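Local coordinates for protein RE68036p (Drosophila melanogaster, PDB 1SQH) that is of uncertain function but belongs by sequence to the acetyltransferase superfamily and may transfer acyl groups to glycine, at residues A[151-156]-A[291-296]; A[38-43]-A[230-235]; A[7-12]-A[69-74]; A[77-82]-A[103-108]. All coordinates share one frame; numbering follows the deposited sequence.

Interaction 1 (A[151-156]-A[291-296])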
# COMPACT_ATOMS: atom_id res chain seq x y z
N GLN A 151 -11.88 -3.19 -7.86
CA GLN A 151 -11.38 -1.91 -8.34
C GLN A 151 -11.12 -0.93 -7.19
O GLN A 151 -11.94 -0.76 -6.29
CB GLN A 151 -12.37 -1.29 -9.32
CG GLN A 151 -12.66 -2.18 -10.51
CD GLN A 151 -12.47 -1.47 -11.85
OE1 GLN A 151 -13.02 -0.38 -12.07
NE2 GLN A 151 -11.70 -2.08 -12.73
N CYS A 152 -9.96 -0.29 -7.24
CA CYS A 152 -9.59 0.67 -6.22
C CYS A 152 -9.23 2.02 -6.84
O CYS A 152 -8.63 2.08 -7.92
CB CYS A 152 -8.40 0.13 -5.42
SG CYS A 152 -8.73 -1.47 -4.66
N PHE A 153 -9.64 3.10 -6.19
CA PHE A 153 -9.32 4.43 -6.69
C PHE A 153 -8.06 4.93 -5.98
O PHE A 153 -7.94 4.81 -4.75
CB PHE A 153 -10.45 5.45 -6.41
CG PHE A 153 -11.73 5.17 -7.16
CD1 PHE A 153 -11.74 4.45 -8.35
CD2 PHE A 153 -12.95 5.66 -6.66
CE1 PHE A 153 -12.93 4.22 -9.05
CE2 PHE A 153 -14.15 5.44 -7.35
CZ PHE A 153 -14.13 4.72 -8.54
N GLY A 154 -7.13 5.46 -6.77
CA GLY A 154 -5.92 6.02 -6.21
C GLY A 154 -6.19 7.51 -6.03
O GLY A 154 -6.16 8.27 -7.01
N MSE A 155 -6.48 7.94 -4.80
CA MSE A 155 -6.76 9.36 -4.51
C MSE A 155 -5.46 10.09 -4.20
O MSE A 155 -4.61 9.58 -3.46
CB MSE A 155 -7.73 9.49 -3.33
CG MSE A 155 -9.03 10.23 -3.68
SE MSE A 155 -10.07 9.13 -4.88
CE MSE A 155 -9.67 7.46 -3.98
N VAL A 156 -5.30 11.30 -4.76
CA VAL A 156 -4.07 12.08 -4.59
C VAL A 156 -4.25 13.52 -4.08
O VAL A 156 -5.16 14.24 -4.51
CB VAL A 156 -3.28 12.15 -5.93
CG1 VAL A 156 -1.99 12.95 -5.76
CG2 VAL A 156 -2.96 10.74 -6.41
N ASP A 291 -7.09 10.29 -9.38
CA ASP A 291 -6.40 10.33 -10.65
C ASP A 291 -5.85 8.99 -11.12
O ASP A 291 -5.03 8.95 -12.04
CB ASP A 291 -5.32 11.41 -10.67
CG ASP A 291 -4.30 11.24 -9.60
OD1 ASP A 291 -3.95 10.12 -9.24
OD2 ASP A 291 -3.78 12.28 -9.03
N LEU A 292 -6.30 7.90 -10.50
CA LEU A 292 -5.89 6.56 -10.91
C LEU A 292 -6.90 5.48 -10.51
O LEU A 292 -7.57 5.59 -9.48
CB LEU A 292 -4.53 6.18 -10.32
CG LEU A 292 -3.97 4.85 -10.85
CD1 LEU A 292 -3.64 5.02 -12.33
CD2 LEU A 292 -2.72 4.39 -10.06
N VAL A 293 -7.01 4.45 -11.33
CA VAL A 293 -7.89 3.32 -11.04
C VAL A 293 -7.05 2.07 -11.30
O VAL A 293 -6.52 1.89 -12.39
CB VAL A 293 -9.12 3.28 -11.96
CG1 VAL A 293 -9.94 2.02 -11.67
CG2 VAL A 293 -9.96 4.53 -11.75
N ASN A 294 -6.92 1.24 -10.27
CA ASN A 294 -6.13 0.02 -10.36
C ASN A 294 -6.94 -1.12 -9.79
O ASN A 294 -7.95 -0.91 -9.12
CB ASN A 294 -4.85 0.16 -9.54
CG ASN A 294 -3.67 0.66 -10.36
OD1 ASN A 294 -3.84 1.26 -11.42
ND2 ASN A 294 -2.46 0.41 -9.86
N GLU A 295 -6.49 -2.34 -10.04
CA GLU A 295 -7.19 -3.49 -9.49
C GLU A 295 -6.30 -4.25 -8.52
O GLU A 295 -5.07 -4.24 -8.64
CB GLU A 295 -7.68 -4.44 -10.60
CG GLU A 295 -9.08 -4.13 -11.11
CD GLU A 295 -9.57 -5.10 -12.18
OE1 GLU A 295 -9.44 -6.33 -11.98
OE2 GLU A 295 -10.10 -4.65 -13.21
N TRP A 296 -6.93 -4.86 -7.53
CA TRP A 296 -6.24 -5.69 -6.56
C TRP A 296 -6.83 -7.05 -6.93
O TRP A 296 -8.04 -7.27 -6.79
CB TRP A 296 -6.63 -5.30 -5.14
CG TRP A 296 -5.50 -4.65 -4.39
CD1 TRP A 296 -4.78 -5.21 -3.37
CD2 TRP A 296 -4.98 -3.33 -4.58
NE1 TRP A 296 -3.84 -4.31 -2.91
CE2 TRP A 296 -3.95 -3.15 -3.63
CE3 TRP A 296 -5.29 -2.28 -5.45
CZ2 TRP A 296 -3.21 -1.95 -3.54
CZ3 TRP A 296 -4.55 -1.08 -5.35
CH2 TRP A 296 -3.53 -0.94 -4.40
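C152 and N294 form a hydrogen-bonded antiparallel pair, with bonds from C152 N to N294 O at 2.8 Å and from N294 N to C152 O at 3.0 Å. G154 N donates to L292 O at 2.7 Å from above the carbonyl plane. D291 N gives a longer bond to G154 O. D291 and L292 both face G154, a classic beta bulge. The two strands are neighbours in a mixed sheet. Strand 289-299 lies between 147-157 and 123-128, so it joins the FR47-like C-terminal part to the rest of the acetyltransferase-like fold. Among polar side chains, Q151 NE2 donates to E295 OE2 at 3.1 Å. E295 OE2 lies in the plane of the Q151 amide, while NE2 comes to the anti side of OE2, 31° out of the carboxylate plane. E295 OE1 makes a salt bridge with K136. An alanine at E295 would probably leave K136 without this mate and Q151 NE2 without this acceptor. In the apolar contacts, C152 SG lies 3.6 Å from W296 CE3, an oblique sulfur-aromatic approach. On the other face, F153 and V293 lie side by side, pointing the same way, with F153 CD1 3.8 Å from V293 CG2.

Interaction 2 (A[38-43]-A[230-235])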
# COMPACT_ATOMS: atom_id res chain seq x y z
N LEU A 38 5.48 3.69 -3.97
CA LEU A 38 5.75 2.36 -3.47
C LEU A 38 7.26 2.19 -3.27
O LEU A 38 7.71 1.74 -2.21
CB LEU A 38 5.21 1.33 -4.47
CG LEU A 38 5.64 -0.14 -4.51
CD1 LEU A 38 6.06 -0.62 -3.15
CD2 LEU A 38 4.46 -0.96 -5.05
N LEU A 39 8.03 2.58 -4.28
CA LEU A 39 9.49 2.49 -4.23
C LEU A 39 10.02 3.41 -3.14
O LEU A 39 10.88 3.03 -2.33
CB LEU A 39 10.10 2.86 -5.59
CG LEU A 39 10.47 1.72 -6.57
CD1 LEU A 39 9.41 0.65 -6.58
CD2 LEU A 39 10.66 2.31 -7.97
N TYR A 40 9.51 4.64 -3.14
CA TYR A 40 9.90 5.61 -2.13
C TYR A 40 9.62 5.04 -0.73
O TYR A 40 10.48 5.07 0.16
CB TYR A 40 9.11 6.89 -2.32
CG TYR A 40 9.18 7.81 -1.14
CD1 TYR A 40 10.23 8.71 -0.99
CD2 TYR A 40 8.21 7.76 -0.14
CE1 TYR A 40 10.31 9.54 0.13
CE2 TYR A 40 8.28 8.57 0.98
CZ TYR A 40 9.34 9.47 1.10
OH TYR A 40 9.38 10.31 2.20
N ASN A 41 8.41 4.52 -0.55
CA ASN A 41 8.04 3.98 0.75
C ASN A 41 8.92 2.83 1.21
O ASN A 41 9.42 2.84 2.35
CB ASN A 41 6.58 3.52 0.73
CG ASN A 41 6.14 2.96 2.06
OD1 ASN A 41 5.88 3.70 3.00
ND2 ASN A 41 6.09 1.64 2.15
N GLN A 42 9.13 1.84 0.33
CA GLN A 42 9.94 0.69 0.70
C GLN A 42 11.34 1.09 1.14
O GLN A 42 11.82 0.67 2.19
CB GLN A 42 10.03 -0.31 -0.45
CG GLN A 42 10.72 -1.62 -0.04
CD GLN A 42 10.04 -2.25 1.16
OE1 GLN A 42 8.89 -2.69 1.08
NE2 GLN A 42 10.74 -2.29 2.30
N ARG A 43 12.00 1.91 0.33
CA ARG A 43 13.34 2.35 0.68
C ARG A 43 13.34 3.15 1.98
O ARG A 43 14.33 3.12 2.72
CB ARG A 43 13.95 3.16 -0.47
CG ARG A 43 14.23 2.30 -1.69
CD ARG A 43 15.19 1.15 -1.34
NE ARG A 43 16.57 1.61 -1.22
CZ ARG A 43 17.51 1.00 -0.50
NH1 ARG A 43 17.22 -0.10 0.18
NH2 ARG A 43 18.75 1.48 -0.48
N ASP A 230 1.44 1.52 3.01
CA ASP A 230 2.64 1.10 2.30
C ASP A 230 2.99 1.96 1.08
O ASP A 230 3.83 1.59 0.25
CB ASP A 230 2.55 -0.40 1.92
CG ASP A 230 1.20 -0.80 1.33
OD1 ASP A 230 0.25 0.02 1.32
OD2 ASP A 230 1.08 -1.96 0.87
N PHE A 231 2.33 3.11 0.98
CA PHE A 231 2.60 4.07 -0.09
C PHE A 231 2.88 5.41 0.61
O PHE A 231 2.89 6.47 -0.03
CB PHE A 231 1.39 4.23 -1.02
CG PHE A 231 1.20 3.08 -1.98
CD1 PHE A 231 0.48 1.95 -1.61
CD2 PHE A 231 1.78 3.13 -3.25
CE1 PHE A 231 0.32 0.87 -2.49
CE2 PHE A 231 1.64 2.06 -4.15
CZ PHE A 231 0.90 0.92 -3.77
N SER A 232 3.10 5.33 1.92
CA SER A 232 3.38 6.48 2.78
C SER A 232 2.21 7.44 2.83
O SER A 232 2.34 8.58 3.30
CB SER A 232 4.63 7.23 2.30
OG SER A 232 5.78 6.42 2.47
N GLY A 233 1.06 6.96 2.35
CA GLY A 233 -0.16 7.75 2.36
C GLY A 233 -1.10 7.29 3.45
O GLY A 233 -0.65 6.74 4.46
N LEU A 234 -2.39 7.49 3.26
CA LEU A 234 -3.40 7.10 4.25
C LEU A 234 -3.96 5.72 4.00
O LEU A 234 -4.12 5.31 2.86
CB LEU A 234 -4.57 8.09 4.26
CG LEU A 234 -4.54 9.38 5.09
CD1 LEU A 234 -3.19 10.06 4.99
CD2 LEU A 234 -5.66 10.30 4.59
N GLY A 235 -4.29 5.02 5.09
CA GLY A 235 -4.87 3.69 4.95
C GLY A 235 -5.58 3.17 6.20
O GLY A 235 -5.43 3.71 7.29
O HOH W 1 6.13 0.20 -0.08
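N41 and S232 meet through their polar ends. S232 OG donates to N41 OD1 at 2.8 Å. The hydroxyl lies in the plane of the amide carbonyl, on a lone pair, with a C=O...donor angle of 117°. N41 CG stands anti to the backbone N (chi1 -179°), which carries the amide off the helix toward the loop. N41 ND2 lies near D230 O, but at a poor angle for a direct bond. Water 1 joins them instead. It accepts from N41 ND2 at 2.7 Å and donates to D230 O at 2.7 Å. It also donates to L38 O at 3.1 Å, so one water ties helix to loop. With both ends held, the amide is unlikely to flip. S232 OG also bonds to K44. The Y40 ring turns its edge to S232 OG, with CE2 3.6 Å from it, while its own hydroxyl bonds to E264. At the other end of the contact, L38 CB reaches F231 CE2 at 3.7 Å, obliquely to the ring. The F231 ring also makes an edge-to-face contact with W271. The contact is buried and sets helix 34-51 against the loop between antiparallel strands 222-228 and 234-239. It joins the DUF5645 and FR47-like parts. The loop leads into strand 234-239, which is followed by helix 248-263, consistent with the beta4-alpha3 unit of the GNAT acyltransferase fold.

Interaction 3 (A[7-12]-A[69-74])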
# COMPACT_ATOMS: atom_id res chain seq x y z
N GLY A 7 19.52 -18.70 -13.70
CA GLY A 7 18.34 -18.95 -12.82
C GLY A 7 17.04 -18.41 -13.40
O GLY A 7 16.89 -18.33 -14.62
N ASP A 8 16.11 -18.05 -12.52
CA ASP A 8 14.80 -17.53 -12.93
C ASP A 8 14.94 -16.31 -13.84
O ASP A 8 15.91 -15.57 -13.74
CB ASP A 8 13.98 -17.14 -11.70
CG ASP A 8 12.51 -16.91 -12.02
OD1 ASP A 8 11.74 -17.90 -12.07
OD2 ASP A 8 12.13 -15.74 -12.25
N ILE A 9 13.97 -16.10 -14.72
CA ILE A 9 14.02 -14.95 -15.62
C ILE A 9 14.03 -13.63 -14.83
O ILE A 9 14.37 -12.57 -15.37
CB ILE A 9 12.83 -14.98 -16.60
CG1 ILE A 9 12.99 -13.88 -17.65
CG2 ILE A 9 11.54 -14.83 -15.84
CD1 ILE A 9 11.96 -13.97 -18.75
N LEU A 10 13.65 -13.71 -13.56
CA LEU A 10 13.65 -12.54 -12.70
C LEU A 10 14.96 -12.49 -11.92
O LEU A 10 15.36 -13.46 -11.29
CB LEU A 10 12.47 -12.60 -11.71
CG LEU A 10 11.05 -12.43 -12.27
CD1 LEU A 10 10.04 -12.57 -11.15
CD2 LEU A 10 10.92 -11.07 -12.95
N ARG A 11 15.64 -11.35 -11.97
CA ARG A 11 16.89 -11.19 -11.25
C ARG A 11 16.73 -10.17 -10.15
O ARG A 11 16.31 -9.04 -10.39
CB ARG A 11 18.03 -10.73 -12.17
CG ARG A 11 19.35 -10.67 -11.41
CD ARG A 11 20.44 -9.89 -12.12
NE ARG A 11 20.37 -8.45 -11.87
CZ ARG A 11 19.74 -7.59 -12.66
NH1 ARG A 11 19.11 -8.03 -13.75
NH2 ARG A 11 19.76 -6.29 -12.39
N PRO A 12 17.10 -10.54 -8.91
CA PRO A 12 16.99 -9.63 -7.77
C PRO A 12 17.85 -8.38 -7.89
O PRO A 12 19.06 -8.46 -8.09
CB PRO A 12 17.41 -10.52 -6.60
CG PRO A 12 18.44 -11.42 -7.22
CD PRO A 12 17.77 -11.79 -8.53
N TYR A 69 12.69 -7.22 -8.53
CA TYR A 69 13.35 -8.00 -9.58
C TYR A 69 13.17 -7.36 -10.95
O TYR A 69 12.33 -6.49 -11.13
CB TYR A 69 12.77 -9.41 -9.67
CG TYR A 69 12.79 -10.23 -8.40
CD1 TYR A 69 11.84 -10.03 -7.41
CD2 TYR A 69 13.75 -11.22 -8.21
CE1 TYR A 69 11.84 -10.81 -6.25
CE2 TYR A 69 13.76 -12.00 -7.06
CZ TYR A 69 12.81 -11.80 -6.09
OH TYR A 69 12.80 -12.58 -4.95
N THR A 70 13.97 -7.78 -11.92
CA THR A 70 13.82 -7.29 -13.28
C THR A 70 14.22 -8.41 -14.20
O THR A 70 14.75 -9.42 -13.75
CB THR A 70 14.68 -6.06 -13.59
OG1 THR A 70 14.27 -5.53 -14.86
CG2 THR A 70 16.16 -6.42 -13.67
N HIS A 71 13.95 -8.25 -15.50
CA HIS A 71 14.30 -9.26 -16.49
C HIS A 71 15.81 -9.49 -16.43
O HIS A 71 16.60 -8.59 -16.69
CB HIS A 71 13.87 -8.78 -17.88
CG HIS A 71 13.90 -9.84 -18.93
ND1 HIS A 71 15.00 -10.64 -19.15
CD2 HIS A 71 12.98 -10.21 -19.86
CE1 HIS A 71 14.76 -11.46 -20.16
NE2 HIS A 71 13.54 -11.21 -20.61
N ARG A 72 16.20 -10.72 -16.07
CA ARG A 72 17.60 -11.09 -15.94
C ARG A 72 18.46 -10.77 -17.17
O ARG A 72 19.67 -10.58 -17.05
CB ARG A 72 17.70 -12.59 -15.60
CG ARG A 72 19.12 -13.16 -15.49
CD ARG A 72 19.12 -14.40 -14.61
NE ARG A 72 19.11 -14.05 -13.20
CZ ARG A 72 18.69 -14.83 -12.22
NH1 ARG A 72 18.22 -16.04 -12.49
NH2 ARG A 72 18.72 -14.41 -10.96
N ARG A 73 17.83 -10.68 -18.34
CA ARG A 73 18.55 -10.36 -19.56
C ARG A 73 18.05 -9.06 -20.17
O ARG A 73 18.04 -8.90 -21.39
CB ARG A 73 18.39 -11.49 -20.58
CG ARG A 73 18.78 -12.86 -20.05
CD ARG A 73 18.85 -13.86 -21.20
NE ARG A 73 17.62 -13.85 -21.99
CZ ARG A 73 16.46 -14.32 -21.57
NH1 ARG A 73 16.36 -14.85 -20.35
NH2 ARG A 73 15.39 -14.24 -22.35
N GLY A 74 17.61 -8.13 -19.33
CA GLY A 74 17.13 -6.85 -19.81
C GLY A 74 17.70 -5.73 -18.97
O GLY A 74 18.34 -5.99 -17.95
O HOH W 2 18.99 -4.92 -15.48
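A short antiparallel edge pairing, L10 to P12 against Y69 to H71, closes one end of the mixed sheet. R11 and T70 are its hydrogen-bonded pair. R11 N donates to T70 O at 2.8 Å, and T70 N donates to R11 O at 3.1 Å. Past the strand, R72 N donates to I9 O at 2.7 Å, and the bond is nearly straight (173°). I9 CG1 sits over the centre of the H71 ring, 4.0 Å from its centroid, a CH-pi contact. It gets there because CG1 stands anti to the backbone N (chi1 -173°). The H71 ring is held from two sides: ND1 accepts from R73 N, and NE2 bonds to E108. L10 CB meets Y69 CB at 3.8 Å, the two side chains crossing at about a right angle. T70 CG2 touches R11 NH1 at 3.4 Å, while R11 NH2 pairs with E17. L10 O lies over one face of the R72 guanidinium, 3.5 Å from its plane and offset toward the rim. D8 OD2 accepts from L10 N, an Asx turn, and also bonds to T113 OG1. A type I turn from H71 to G74 follows the other strand. Strand 10-12 is the outermost of the mixed sheet on this side, antiparallel to 67-71.

Interaction 4 (A[77-82]-A[103-108])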
# COMPACT_ATOMS: atom_id res chain seq x y z
N ARG A 77 16.49 -0.07 -16.63
CA ARG A 77 16.46 1.37 -16.88
C ARG A 77 15.72 1.81 -18.15
O ARG A 77 15.10 2.88 -18.17
CB ARG A 77 17.87 1.93 -16.94
CG ARG A 77 18.62 1.91 -15.62
CD ARG A 77 20.13 1.96 -15.86
NE ARG A 77 20.72 0.63 -15.74
CZ ARG A 77 21.30 0.17 -14.63
NH1 ARG A 77 21.39 0.95 -13.56
NH2 ARG A 77 21.76 -1.07 -14.59
N THR A 78 15.78 1.02 -19.21
CA THR A 78 15.13 1.42 -20.45
C THR A 78 13.61 1.51 -20.37
O THR A 78 13.01 2.45 -20.90
CB THR A 78 15.50 0.48 -21.62
OG1 THR A 78 14.60 -0.63 -21.65
CG2 THR A 78 16.91 -0.04 -21.45
N TRP A 79 12.96 0.56 -19.70
CA TRP A 79 11.50 0.56 -19.60
C TRP A 79 10.97 0.55 -18.16
O TRP A 79 9.76 0.47 -17.95
CB TRP A 79 10.90 -0.66 -20.32
CG TRP A 79 11.35 -0.84 -21.75
CD1 TRP A 79 11.93 -1.96 -22.29
CD2 TRP A 79 11.21 0.09 -22.82
NE1 TRP A 79 12.15 -1.77 -23.63
CE2 TRP A 79 11.72 -0.53 -23.98
CE3 TRP A 79 10.70 1.39 -22.91
CZ2 TRP A 79 11.73 0.12 -25.23
CZ3 TRP A 79 10.71 2.04 -24.16
CH2 TRP A 79 11.23 1.39 -25.29
N GLY A 80 11.88 0.61 -17.20
CA GLY A 80 11.50 0.59 -15.79
C GLY A 80 10.81 -0.71 -15.39
O GLY A 80 10.10 -0.76 -14.39
N THR A 81 11.05 -1.76 -16.17
CA THR A 81 10.43 -3.06 -15.92
C THR A 81 10.83 -3.67 -14.57
O THR A 81 12.01 -3.91 -14.31
CB THR A 81 10.77 -4.06 -17.07
OG1 THR A 81 10.36 -3.50 -18.32
CG2 THR A 81 10.05 -5.38 -16.88
N TYR A 82 9.84 -3.91 -13.72
CA TYR A 82 10.13 -4.49 -12.42
C TYR A 82 8.99 -5.34 -11.90
O TYR A 82 7.84 -5.23 -12.34
CB TYR A 82 10.45 -3.38 -11.41
CG TYR A 82 9.25 -2.89 -10.64
CD1 TYR A 82 8.95 -3.40 -9.38
CD2 TYR A 82 8.40 -1.92 -11.18
CE1 TYR A 82 7.82 -2.97 -8.68
CE2 TYR A 82 7.27 -1.48 -10.48
CZ TYR A 82 6.99 -2.01 -9.23
OH TYR A 82 5.88 -1.57 -8.54
N ALA A 103 4.19 -4.22 -23.82
CA ALA A 103 5.16 -4.43 -22.76
C ALA A 103 5.65 -5.88 -22.77
O ALA A 103 5.51 -6.61 -21.79
CB ALA A 103 4.53 -4.10 -21.41
N ALA A 104 6.23 -6.29 -23.90
CA ALA A 104 6.74 -7.65 -24.07
C ALA A 104 7.67 -8.08 -22.93
O ALA A 104 7.48 -9.14 -22.31
CB ALA A 104 7.46 -7.76 -25.40
N GLU A 105 8.68 -7.26 -22.66
CA GLU A 105 9.65 -7.54 -21.61
C GLU A 105 9.00 -7.93 -20.29
O GLU A 105 9.41 -8.89 -19.65
CB GLU A 105 10.56 -6.34 -21.40
CG GLU A 105 11.62 -6.53 -20.33
CD GLU A 105 12.65 -5.42 -20.35
OE1 GLU A 105 13.51 -5.44 -21.25
OE2 GLU A 105 12.59 -4.53 -19.47
N LEU A 106 7.97 -7.18 -19.90
CA LEU A 106 7.27 -7.45 -18.66
C LEU A 106 6.59 -8.82 -18.67
O LEU A 106 6.83 -9.64 -17.78
CB LEU A 106 6.21 -6.37 -18.39
CG LEU A 106 5.22 -6.65 -17.26
CD1 LEU A 106 5.95 -6.72 -15.93
CD2 LEU A 106 4.15 -5.56 -17.23
N TRP A 107 5.76 -9.07 -19.67
CA TRP A 107 5.05 -10.33 -19.76
C TRP A 107 5.99 -11.51 -19.93
O TRP A 107 5.66 -12.64 -19.56
CB TRP A 107 4.02 -10.29 -20.88
CG TRP A 107 2.89 -9.39 -20.54
CD1 TRP A 107 2.58 -8.19 -21.10
CD2 TRP A 107 1.93 -9.59 -19.49
NE1 TRP A 107 1.49 -7.63 -20.47
CE2 TRP A 107 1.07 -8.47 -19.48
CE3 TRP A 107 1.72 -10.62 -18.56
CZ2 TRP A 107 0.01 -8.35 -18.56
CZ3 TRP A 107 0.66 -10.49 -17.64
CH2 TRP A 107 -0.17 -9.37 -17.66
N GLU A 108 7.16 -11.25 -20.50
CA GLU A 108 8.13 -12.32 -20.65
C GLU A 108 8.49 -12.72 -19.22
O GLU A 108 8.58 -13.90 -18.88
CB GLU A 108 9.36 -11.79 -21.39
CG GLU A 108 10.29 -12.86 -21.92
CD GLU A 108 11.25 -12.29 -22.94
OE1 GLU A 108 10.78 -11.72 -23.95
OE2 GLU A 108 12.48 -12.42 -22.74
O HOH W 3 15.36 -3.84 -20.90
O HOH W 4 13.12 -2.14 -18.68
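T81 reaches the carboxylate of E105, with OG1 donating to OE2 at 2.7 Å. The hydroxyl comes to the anti side of OE2, 27° out of the carboxylate plane. The contact sets the end of the short, weakly bonded helix 76-79, where G80 turns with positive phi toward strand 82-87 of the mixed sheet, against the first turn of helix 104-112. E105 stretches across: CG stands anti to the backbone N (chi1 -180°), and the chain stays extended beyond it. Two waters hold the same carboxylate. Water 4 donates to OE2 at 2.6 Å and accepts from W79 N at 2.9 Å and from T81 N. Water 3 donates to OE1. T81 OG1 has a second partner in S97. The W79 ring turns its edge to the carboxylate, with E105 OE1 4.0 Å from CD1 and in the ring plane. An alanine at E105 would probably leave T81 OG1 with S97 but without this acceptor, and waters 3 and 4 without the oxygens they donate to. L106 also touches F95 and F131, joining this helix to strand 91-96 and helix 129-141. T81 CG2 packs on the helix at L106, 3.9 Å from L106 CA.

Interactions 3 and 4 are neighbours, their centres about 11 Å apart. H71 NE2 and E108 OE2 lie 2.7 Å apart, and T70 OG1 and T81 O 2.8 Å apart; both are probable hydrogen bonds. Interactions 1 and 3 reach the same mixed sheet, but their centres are about 28 Å apart. Interaction 2 lies close to the centre of the chain. It touches interaction 4 through L38 CD2 and Y82 OH at 3.8 Å. Its nearest atoms come within about 5 Å of interaction 1, and both reach W271. These two contacts join the C-terminal part of the chain to what precedes it.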